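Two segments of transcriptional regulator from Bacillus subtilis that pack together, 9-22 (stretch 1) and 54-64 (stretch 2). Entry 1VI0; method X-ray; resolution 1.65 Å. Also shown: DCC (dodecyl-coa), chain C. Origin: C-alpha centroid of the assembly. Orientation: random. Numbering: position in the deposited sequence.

Stretch 1 (9-22) KYMQIIDAAVEVIA
Stretch 2, residues 54-64: DILISLFKEKM

Both stretches are helical throughout, with phi/psi near -63/-43 and i to i+4 backbone hydrogen bonds, for example I14 N to Y10 O at 3.0 Å and L59 N to I55 O at 2.8 Å. The axes approach to 9.9 Å with an angle of 107° between their N-to-C directions (signed crossing angle -107°), so the contact is a steep crossing centred on I14 and L59, whose CA atoms lie 5.6 Å apart. It buries 555 Å² in total.

Y10 (chi1 t, chi2 93°) leaves its backbone sideways, but the hydroxyl reaches stretch 2: OH is 3.5 Å from S58 CB. One water bridges the pair, 2.9 Å from Y10 OH and 2.9 Å from S58 OG, donating to the latter; S58 OG (chi1 m) in turn donates to D54 O at 2.8 Å. M11, a selenomethionine in mmm, sets SE 3.3 Å from E62 CG, against the aliphatic part of that side chain (chi1 t, chi2 p).

I14 (mm) is a knob among I55, S58, L59 and K63, with CD1 3.8 Å from L59 N and CG2 3.9 Å from L59 CB. The CA-to-CB bond of D15 points away, yet at chi1 m its carboxylate comes back to form a salt bridge with K63 (mmtt), OD1 to NZ 3.3 Å; the accompanying hydrogen bond is weak.

A17 points toward stretch 2, and its short side chain packs closely, CB to I55 CG2 (I55 mt) being 3.5 Å. V18 (t) places CG2 3.7 Å from L59 CD1. I21 (mt), also directed toward stretch 2, sets CD1 4.0 Å from L59 CD1 and 4.2 Å from L56 CD1 (L56 tp). L59 (tt) is thus the reciprocal knob, seated among I14, A17, V18 and I21.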

ATOM      1  N   LYS A   9       1.249   9.717 -30.978  1.00 45.68           N
ATOM      2  CA  LYS A   9       2.484  10.297 -30.395  1.00 41.33           C
ATOM      3  C   LYS A   9       2.386  10.402 -28.899  1.00 37.85           C
ATOM      4  O   LYS A   9       3.207   9.826 -28.160  1.00 36.41           O
ATOM      5  CB  LYS A   9       2.880  11.570 -31.150  1.00 47.69           C
ATOM      6  CG  LYS A   9       3.853  11.271 -32.309  1.00 52.09           C
ATOM      7  CD  LYS A   9       3.423  11.859 -33.648  1.00 54.52           C
ATOM      8  CE  LYS A   9       4.436  11.483 -34.740  1.00 58.26           C
ATOM      9  NZ  LYS A   9       3.958  11.780 -36.120  1.00 58.57           N
ATOM     10  N   TYR A  10       1.323  10.978 -28.364  1.00 35.09           N
ATOM     11  CA  TYR A  10       1.153  11.044 -26.902  1.00 34.82           C
ATOM     12  C   TYR A  10       1.077   9.640 -26.317  1.00 34.36           C
ATOM     13  O   TYR A  10       1.989   9.282 -25.544  1.00 33.49           O
ATOM     14  CB  TYR A  10      -0.016  11.901 -26.537  1.00 35.67           C
ATOM     15  CG  TYR A  10      -0.299  12.162 -25.084  1.00 36.89           C
ATOM     16  CD1 TYR A  10       0.201  13.277 -24.428  1.00 37.05           C
ATOM     17  CD2 TYR A  10      -1.119  11.302 -24.356  1.00 37.65           C
ATOM     18  CE1 TYR A  10      -0.082  13.511 -23.100  1.00 38.93           C
ATOM     19  CE2 TYR A  10      -1.432  11.543 -23.037  1.00 37.96           C
ATOM     20  CZ  TYR A  10      -0.902  12.631 -22.403  1.00 39.10           C
ATOM     21  OH  TYR A  10      -1.183  12.924 -21.088  1.00 40.61           O
HETATM   22  N   MSE A  11       0.162   8.780 -26.770  1.00 33.95           N
HETATM   23  CA  MSE A  11       0.093   7.425 -26.234  1.00 33.30           C
HETATM   24  C   MSE A  11       1.267   6.559 -26.539  1.00 31.62           C
HETATM   25  O   MSE A  11       1.610   5.685 -25.707  1.00 33.17           O
HETATM   26  CB  MSE A  11      -1.250   6.766 -26.578  1.00 40.44           C
HETATM   27  CG  MSE A  11      -2.426   7.553 -25.975  1.00 46.11           C
HETATM   28 SE   MSE A  11      -2.494   7.330 -24.066  1.00 62.82          SE
HETATM   29  CE  MSE A  11      -2.105   5.455 -23.963  1.00 54.93           C
ATOM     30  N   GLN A  12       2.005   6.747 -27.638  1.00 28.89           N
ATOM     31  CA  GLN A  12       3.201   5.970 -27.897  1.00 29.82           C
ATOM     32  C   GLN A  12       4.244   6.220 -26.786  1.00 29.32           C
ATOM     33  O   GLN A  12       5.030   5.353 -26.424  1.00 28.53           O
ATOM     34  CB  GLN A  12       3.889   6.387 -29.202  1.00 34.15           C
ATOM     35  CG  GLN A  12       3.268   5.795 -30.458  1.00 41.32           C
ATOM     36  CD  GLN A  12       4.031   6.353 -31.679  1.00 43.01           C
ATOM     37  OE1 GLN A  12       5.135   5.856 -31.910  1.00 44.78           O
ATOM     38  NE2 GLN A  12       3.439   7.342 -32.311  1.00 40.35           N
ATOM     39  N   ILE A  13       4.313   7.519 -26.422  1.00 27.06           N
ATOM     40  CA  ILE A  13       5.253   7.885 -25.355  1.00 26.04           C
ATOM     41  C   ILE A  13       4.791   7.326 -24.010  1.00 24.54           C
ATOM     42  O   ILE A  13       5.607   6.770 -23.270  1.00 24.92           O
ATOM     43  CB  ILE A  13       5.407   9.414 -25.258  1.00 22.82           C
ATOM     44  CG1 ILE A  13       6.225   9.903 -26.476  1.00 24.96           C
ATOM     45  CG2 ILE A  13       6.102   9.816 -23.971  1.00 28.33           C
ATOM     46  CD1 ILE A  13       5.935  11.373 -26.807  1.00 26.47           C
ATOM     47  N   ILE A  14       3.502   7.491 -23.720  1.00 25.29           N
ATOM     48  CA  ILE A  14       3.017   6.921 -22.435  1.00 27.40           C
ATOM     49  C   ILE A  14       3.298   5.424 -22.355  1.00 26.02           C
ATOM     50  O   ILE A  14       3.761   4.886 -21.361  1.00 25.36           O
ATOM     51  CB  ILE A  14       1.520   7.179 -22.277  1.00 28.73           C
ATOM     52  CG1 ILE A  14       1.244   8.672 -22.125  1.00 27.01           C
ATOM     53  CG2 ILE A  14       0.988   6.402 -21.067  1.00 27.33           C
ATOM     54  CD1 ILE A  14       1.759   9.297 -20.857  1.00 32.81           C
ATOM     55  N   ASP A  15       3.112   4.691 -23.459  1.00 29.65           N
ATOM     56  CA  ASP A  15       3.332   3.247 -23.477  1.00 29.54           C
ATOM     57  C   ASP A  15       4.777   2.887 -23.346  1.00 30.13           C
ATOM     58  O   ASP A  15       5.189   1.944 -22.641  1.00 30.20           O
ATOM     59  CB  ASP A  15       2.698   2.672 -24.752  1.00 37.33           C
ATOM     60  CG  ASP A  15       1.206   2.490 -24.668  1.00 37.59           C
ATOM     61  OD1 ASP A  15       0.547   2.852 -23.688  1.00 41.26           O
ATOM     62  OD2 ASP A  15       0.633   1.963 -25.672  1.00 44.78           O
ATOM     63  N   ALA A  16       5.663   3.693 -23.981  1.00 26.49           N
ATOM     64  CA  ALA A  16       7.090   3.437 -23.835  1.00 26.44           C
ATOM     65  C   ALA A  16       7.516   3.758 -22.412  1.00 21.02           C
ATOM     66  O   ALA A  16       8.320   3.050 -21.816  1.00 23.77           O
ATOM     67  CB  ALA A  16       7.869   4.280 -24.828  1.00 32.09           C
ATOM     68  N   ALA A  17       6.930   4.810 -21.831  1.00 23.94           N
ATOM     69  CA  ALA A  17       7.233   5.175 -20.444  1.00 22.71           C
ATOM     70  C   ALA A  17       6.902   4.016 -19.497  1.00 23.00           C
ATOM     71  O   ALA A  17       7.715   3.700 -18.637  1.00 22.40           O
ATOM     72  CB  ALA A  17       6.467   6.399 -20.024  1.00 25.73           C
ATOM     73  N   VAL A  18       5.749   3.371 -19.719  1.00 24.24           N
ATOM     74  CA  VAL A  18       5.423   2.233 -18.825  1.00 22.46           C
ATOM     75  C   VAL A  18       6.516   1.202 -18.828  1.00 22.49           C
ATOM     76  O   VAL A  18       6.943   0.680 -17.817  1.00 24.72           O
ATOM     77  CB  VAL A  18       4.074   1.603 -19.221  1.00 26.69           C
ATOM     78  CG1 VAL A  18       3.851   0.316 -18.414  1.00 24.50           C
ATOM     79  CG2 VAL A  18       2.948   2.569 -18.947  1.00 25.12           C
ATOM     80  N   GLU A  19       6.968   0.842 -20.032  1.00 24.90           N
ATOM     81  CA  GLU A  19       8.001  -0.146 -20.214  1.00 24.56           C
ATOM     82  C   GLU A  19       9.316   0.212 -19.574  1.00 24.83           C
ATOM     83  O   GLU A  19       9.897  -0.550 -18.799  1.00 27.42           O
ATOM     84  CB  GLU A  19       8.202  -0.354 -21.727  1.00 31.24           C
ATOM     85  CG  GLU A  19       8.911  -1.697 -21.949  1.00 41.34           C
ATOM     86  CD  GLU A  19      10.197  -1.515 -22.712  1.00 45.67           C
ATOM     87  OE1 GLU A  19      11.080  -0.736 -22.254  1.00 47.76           O
ATOM     88  OE2 GLU A  19      10.323  -2.161 -23.778  1.00 50.22           O
ATOM     89  N   VAL A  20       9.812   1.424 -19.884  1.00 24.98           N
ATOM     90  CA  VAL A  20      11.093   1.862 -19.358  1.00 23.49           C
ATOM     91  C   VAL A  20      11.076   1.989 -17.852  1.00 22.67           C
ATOM     92  O   VAL A  20      11.979   1.499 -17.171  1.00 25.46           O
ATOM     93  CB  VAL A  20      11.517   3.200 -20.011  1.00 27.24           C
ATOM     94  CG1 VAL A  20      12.757   3.741 -19.347  1.00 26.61           C
ATOM     95  CG2 VAL A  20      11.690   3.046 -21.515  1.00 28.30           C
ATOM     96  N   ILE A  21      10.018   2.597 -17.322  1.00 25.50           N
ATOM     97  CA  ILE A  21       9.880   2.783 -15.859  1.00 24.23           C
ATOM     98  C   ILE A  21       9.756   1.426 -15.167  1.00 22.88           C
ATOM     99  O   ILE A  21      10.376   1.181 -14.115  1.00 23.71           O
ATOM    100  CB  ILE A  21       8.693   3.680 -15.550  1.00 21.43           C
ATOM    101  CG1 ILE A  21       8.912   5.149 -15.970  1.00 24.64           C
ATOM    102  CG2 ILE A  21       8.266   3.611 -14.109  1.00 23.28           C
ATOM    103  CD1 ILE A  21       7.590   5.856 -16.222  1.00 23.77           C
ATOM    104  N   ALA A  22       9.087   0.456 -15.783  1.00 24.34           N
ATOM    105  CA  ALA A  22       8.931  -0.861 -15.186  1.00 25.01           C
ATOM    106  C   ALA A  22      10.294  -1.577 -15.170  1.00 25.32           C
ATOM    107  O   ALA A  22      10.703  -2.103 -14.154  1.00 28.17           O
ATOM    108  CB  ALA A  22       7.939  -1.696 -15.998  1.00 29.03           C
ATOM    109  N   ASP A  54       6.079  14.738 -15.049  1.00 24.01           N
ATOM    110  CA  ASP A  54       4.874  14.939 -15.821  1.00 24.63           C
ATOM    111  C   ASP A  54       4.445  13.687 -16.609  1.00 24.89           C
ATOM    112  O   ASP A  54       3.252  13.368 -16.658  1.00 23.53           O
ATOM    113  CB  ASP A  54       5.033  16.122 -16.762  1.00 27.04           C
ATOM    114  CG  ASP A  54       3.754  16.591 -17.389  1.00 27.60           C
ATOM    115  OD1 ASP A  54       2.664  16.470 -16.766  1.00 31.06           O
ATOM    116  OD2 ASP A  54       3.770  17.006 -18.559  1.00 29.62           O
ATOM    117  N   ILE A  55       5.394  12.948 -17.138  1.00 23.34           N
ATOM    118  CA  ILE A  55       5.131  11.686 -17.825  1.00 22.94           C
ATOM    119  C   ILE A  55       4.576  10.649 -16.815  1.00 22.99           C
ATOM    120  O   ILE A  55       3.502  10.088 -17.119  1.00 22.67           O
ATOM    121  CB  ILE A  55       6.344  11.108 -18.521  1.00 23.79           C
ATOM    122  CG1 ILE A  55       6.845  12.067 -19.642  1.00 26.20           C
ATOM    123  CG2 ILE A  55       6.041   9.753 -19.148  1.00 20.88           C
ATOM    124  CD1 ILE A  55       8.252  11.647 -20.108  1.00 28.02           C
ATOM    125  N   LEU A  56       5.142  10.541 -15.660  1.00 23.52           N
ATOM    126  CA  LEU A  56       4.641   9.564 -14.647  1.00 24.76           C
ATOM    127  C   LEU A  56       3.208   9.869 -14.253  1.00 23.40           C
ATOM    128  O   LEU A  56       2.284   9.040 -14.191  1.00 25.79           O
ATOM    129  CB  LEU A  56       5.510   9.596 -13.421  1.00 23.38           C
ATOM    130  CG  LEU A  56       5.122   8.535 -12.342  1.00 26.32           C
ATOM    131  CD1 LEU A  56       5.482   7.152 -12.855  1.00 26.37           C
ATOM    132  CD2 LEU A  56       5.926   8.870 -11.079  1.00 30.60           C
ATOM    133  N   ILE A  57       3.006  11.123 -13.859  1.00 24.55           N
ATOM    134  CA  ILE A  57       1.668  11.590 -13.477  1.00 24.90           C
ATOM    135  C   ILE A  57       0.661  11.446 -14.596  1.00 26.43           C
ATOM    136  O   ILE A  57      -0.454  10.918 -14.383  1.00 25.70           O
ATOM    137  CB  ILE A  57       1.778  13.069 -13.021  1.00 26.03           C
ATOM    138  CG1 ILE A  57       2.627  13.137 -11.756  1.00 23.53           C
ATOM    139  CG2 ILE A  57       0.392  13.676 -12.839  1.00 27.72           C
ATOM    140  CD1 ILE A  57       3.188  14.543 -11.510  1.00 29.88           C
ATOM    141  N   SER A  58       0.995  11.775 -15.842  1.00 24.25           N
ATOM    142  CA  SER A  58       0.121  11.697 -16.991  1.00 24.14           C
ATOM    143  C   SER A  58      -0.188  10.237 -17.379  1.00 22.46           C
ATOM    144  O   SER A  58      -1.305   9.907 -17.731  1.00 24.90           O
ATOM    145  CB  SER A  58       0.714  12.430 -18.200  1.00 28.27           C
ATOM    146  OG  SER A  58       0.759  13.845 -17.937  1.00 23.94           O
ATOM    147  N   LEU A  59       0.811   9.394 -17.190  1.00 24.75           N
ATOM    148  CA  LEU A  59       0.585   7.932 -17.501  1.00 24.46           C
ATOM    149  C   LEU A  59      -0.457   7.425 -16.522  1.00 23.01           C
ATOM    150  O   LEU A  59      -1.434   6.755 -16.923  1.00 26.55           O
ATOM    151  CB  LEU A  59       1.912   7.285 -17.366  1.00 25.25           C
ATOM    152  CG  LEU A  59       2.211   5.848 -17.097  1.00 29.69           C
ATOM    153  CD1 LEU A  59       3.742   5.656 -17.112  1.00 31.17           C
ATOM    154  CD2 LEU A  59       1.628   5.256 -15.827  1.00 27.39           C
ATOM    155  N   PHE A  60      -0.321   7.763 -15.241  1.00 23.24           N
ATOM    156  CA  PHE A  60      -1.308   7.389 -14.252  1.00 23.25           C
ATOM    157  C   PHE A  60      -2.663   8.001 -14.562  1.00 24.41           C
ATOM    158  O   PHE A  60      -3.677   7.316 -14.608  1.00 23.96           O
ATOM    159  CB  PHE A  60      -0.875   7.709 -12.830  1.00 23.90           C
ATOM    160  CG  PHE A  60      -1.774   7.132 -11.771  1.00 18.89           C
ATOM    161  CD1 PHE A  60      -2.428   5.923 -11.926  1.00 21.00           C
ATOM    162  CD2 PHE A  60      -1.927   7.794 -10.545  1.00 23.94           C
ATOM    163  CE1 PHE A  60      -3.200   5.389 -10.923  1.00 24.74           C
ATOM    164  CE2 PHE A  60      -2.735   7.283  -9.564  1.00 22.51           C
ATOM    165  CZ  PHE A  60      -3.371   6.068  -9.718  1.00 22.01           C
ATOM    166  N   LYS A  61      -2.755   9.302 -14.872  1.00 24.46           N
ATOM    167  CA  LYS A  61      -4.029   9.931 -15.181  1.00 25.17           C
ATOM    168  C   LYS A  61      -4.760   9.349 -16.380  1.00 26.27           C
ATOM    169  O   LYS A  61      -5.979   9.194 -16.321  1.00 30.26           O
ATOM    170  CB  LYS A  61      -3.782  11.439 -15.412  1.00 27.85           C
ATOM    171  CG  LYS A  61      -5.041  12.273 -15.478  1.00 33.39           C
ATOM    172  CD  LYS A  61      -4.638  13.772 -15.409  1.00 38.84           C
ATOM    173  CE  LYS A  61      -5.847  14.657 -15.611  1.00 43.54           C
ATOM    174  NZ  LYS A  61      -6.382  14.576 -17.006  1.00 45.52           N
ATOM    175  N   GLU A  62      -4.033   9.016 -17.425  1.00 26.54           N
ATOM    176  CA  GLU A  62      -4.528   8.433 -18.650  1.00 29.93           C
ATOM    177  C   GLU A  62      -5.043   7.016 -18.427  1.00 28.36           C
ATOM    178  O   GLU A  62      -6.174   6.708 -18.830  1.00 32.16           O
ATOM    179  CB  GLU A  62      -3.361   8.407 -19.667  1.00 33.15           C
ATOM    180  CG  GLU A  62      -3.719   7.792 -21.006  1.00 40.65           C
ATOM    181  CD  GLU A  62      -5.046   8.326 -21.506  1.00 45.39           C
ATOM    182  OE1 GLU A  62      -5.238   9.568 -21.421  1.00 48.16           O
ATOM    183  OE2 GLU A  62      -5.893   7.502 -21.905  1.00 49.50           O
ATOM    184  N   LYS A  63      -4.270   6.188 -17.792  1.00 27.20           N
ATOM    185  CA  LYS A  63      -4.640   4.788 -17.532  1.00 27.50           C
ATOM    186  C   LYS A  63      -5.783   4.738 -16.543  1.00 27.67           C
ATOM    187  O   LYS A  63      -6.800   4.042 -16.773  1.00 25.93           O
ATOM    188  CB  LYS A  63      -3.449   3.982 -17.100  1.00 29.68           C
ATOM    189  CG  LYS A  63      -2.248   3.813 -17.973  1.00 27.16           C
ATOM    190  CD  LYS A  63      -2.530   3.148 -19.313  1.00 32.22           C
ATOM    191  CE  LYS A  63      -1.232   2.782 -20.020  1.00 32.72           C
ATOM    192  NZ  LYS A  63      -1.504   1.931 -21.240  1.00 35.60           N
HETATM  193  N   MSE A  64      -5.751   5.566 -15.474  1.00 24.88           N
HETATM  194  CA  MSE A  64      -6.860   5.588 -14.522  1.00 26.22           C
HETATM  195  C   MSE A  64      -8.146   6.013 -15.185  1.00 29.13           C
HETATM  196  O   MSE A  64      -9.246   5.498 -14.915  1.00 29.10           O
HETATM  197  CB  MSE A  64      -6.581   6.533 -13.322  1.00 27.28           C
HETATM  198  CG  MSE A  64      -7.753   6.659 -12.352  1.00 27.27           C
HETATM  199 SE   MSE A  64      -8.124   4.897 -11.562  1.00 39.14          SE
HETATM  200  CE  MSE A  64      -6.920   4.957 -10.099  1.00 27.45           C
TER
HETATM  201  C2  DCC C 205     -11.534   9.871   9.673  1.00 32.34           C
HETATM  202  C4  DCC C 205     -10.664  10.491   7.698  1.00 29.53           C
HETATM  203  C5  DCC C 205     -10.512   9.194   7.263  1.00 30.45           C
HETATM  204  C6  DCC C 205     -10.893   8.205   8.198  1.00 32.05           C
HETATM  205  C8  DCC C 205      -9.842  10.426   5.681  1.00 27.88           C
HETATM  206  C10 DCC C 205      -5.573   1.727 -11.980  1.00 37.64           C
HETATM  207  C11 DCC C 205      -4.902   1.437 -13.334  1.00 38.37           C
HETATM  208  C12 DCC C 205      -4.132   2.624 -13.904  1.00 38.73           C
HETATM  209  N9  DCC C 205     -10.211  11.288   6.686  1.00 29.79           N
HETATM  210  N7  DCC C 205      -9.971   9.161   5.995  1.00 29.76           N
HETATM  211  N3  DCC C 205     -11.185  10.894   8.876  1.00 30.35           N
HETATM  212  N1  DCC C 205     -11.452   8.556   9.376  1.00 30.58           N
HETATM  213  N6  DCC C 205     -10.753   6.910   7.913  1.00 31.56           N
HETATM  214  C1' DCC C 205     -10.310  12.793   6.661  1.00 29.20           C
HETATM  215  C2' DCC C 205      -9.100  13.489   6.001  1.00 29.64           C
HETATM  216  O2' DCC C 205      -8.223  13.885   7.090  1.00 30.61           O
HETATM  217  C3' DCC C 205      -9.770  14.789   5.444  1.00 30.53           C
HETATM  218  O3' DCC C 205     -10.118  15.643   6.590  1.00 33.82           O
HETATM  219  C4' DCC C 205     -11.120  14.166   4.908  1.00 30.19           C
HETATM  220  O4' DCC C 205     -11.391  13.045   5.750  1.00 29.86           O
HETATM  221  C5' DCC C 205     -11.020  13.841   3.435  1.00 30.69           C
HETATM  222  O5' DCC C 205      -9.847  13.047   3.095  1.00 32.09           O
HETATM  223  P1  DCC C 205      -9.912  11.754   2.168  1.00 31.04           P
HETATM  224  O11 DCC C 205      -8.567  11.244   2.009  1.00 31.53           O
HETATM  225  O12 DCC C 205     -11.019  10.808   2.734  1.00 30.83           O
HETATM  226  O6  DCC C 205     -10.526  12.252   0.832  1.00 32.31           O
HETATM  227  P2  DCC C 205      -9.611  13.122  -0.012  1.00 33.08           P
HETATM  228  O21 DCC C 205     -10.266  13.167  -1.372  1.00 30.12           O
HETATM  229  O22 DCC C 205      -9.314  14.365   0.710  1.00 32.64           O
HETATM  230  O7  DCC C 205      -8.195  12.366  -0.255  1.00 32.65           O
HETATM  231  CPA DCC C 205      -8.135  11.362  -1.364  1.00 29.13           C
HETATM  232  CPB DCC C 205      -6.707  10.745  -1.426  1.00 28.55           C
HETATM  233  CP8 DCC C 205      -6.235  10.388  -0.004  1.00 27.96           C
HETATM  234  CP7 DCC C 205      -5.787  11.824  -1.983  1.00 29.14           C
HETATM  235  CP9 DCC C 205      -6.608   9.614  -2.385  1.00 31.30           C
HETATM  236  OP3 DCC C 205      -7.178   9.630   0.679  1.00 28.69           O
HETATM  237  CP6 DCC C 205      -4.887   9.695   0.022  1.00 27.02           C
HETATM  238  OP2 DCC C 205      -3.887  10.290  -0.360  1.00 26.67           O
HETATM  239  NP2 DCC C 205      -4.925   8.480   0.494  1.00 28.05           N
HETATM  240  CP5 DCC C 205      -3.664   7.631   0.551  1.00 25.85           C
HETATM  241  CP4 DCC C 205      -3.761   6.714  -0.730  1.00 27.60           C
HETATM  242  CP3 DCC C 205      -2.437   5.956  -0.936  1.00 28.30           C
HETATM  243  OP1 DCC C 205      -1.389   6.582  -1.090  1.00 29.39           O
HETATM  244  NP1 DCC C 205      -2.518   4.667  -0.889  1.00 26.73           N
HETATM  245  CP2 DCC C 205      -1.386   3.724  -1.027  1.00 27.37           C
HETATM  246  CP1 DCC C 205      -1.690   3.013  -2.312  1.00 27.11           C
HETATM  247  S   DCC C 205      -2.125   4.023  -3.746  1.00 28.24           S
HETATM  248  P3  DCC C 205      -9.962  17.237   6.727  1.00 39.15           P
HETATM  249  O31 DCC C 205      -8.705  17.627   6.088  1.00 38.84           O
HETATM  250  O32 DCC C 205     -11.110  17.889   6.079  1.00 34.68           O
HETATM  251  O33 DCC C 205      -9.973  17.424   8.220  1.00 35.55           O
HETATM  252  CA1 DCC C 205      -0.479   4.445  -4.371  1.00 30.66           C
HETATM  253  CA2 DCC C 205      -0.500   4.898  -5.865  1.00 31.97           C
HETATM  254  OA1 DCC C 205       0.523   4.314  -3.706  1.00 29.85           O
HETATM  255  CA3 DCC C 205      -0.558   3.708  -6.840  1.00 32.82           C
HETATM  256  CA4 DCC C 205      -1.680   3.621  -7.806  1.00 35.68           C
HETATM  257  CA5 DCC C 205      -2.738   2.598  -7.460  1.00 30.86           C
HETATM  258  CA6 DCC C 205      -3.335   1.877  -8.655  1.00 33.76           C
HETATM  259  CA7 DCC C 205      -4.763   2.239  -8.992  1.00 35.13           C
HETATM  260  CA8 DCC C 205      -5.660   1.180  -9.523  1.00 35.63           C
HETATM  261  CA9 DCC C 205      -5.335   0.640 -10.920  1.00 38.67           C
HETATM  262  O   HOH W   1      -0.382  15.479 -20.076  1.00 41.54           O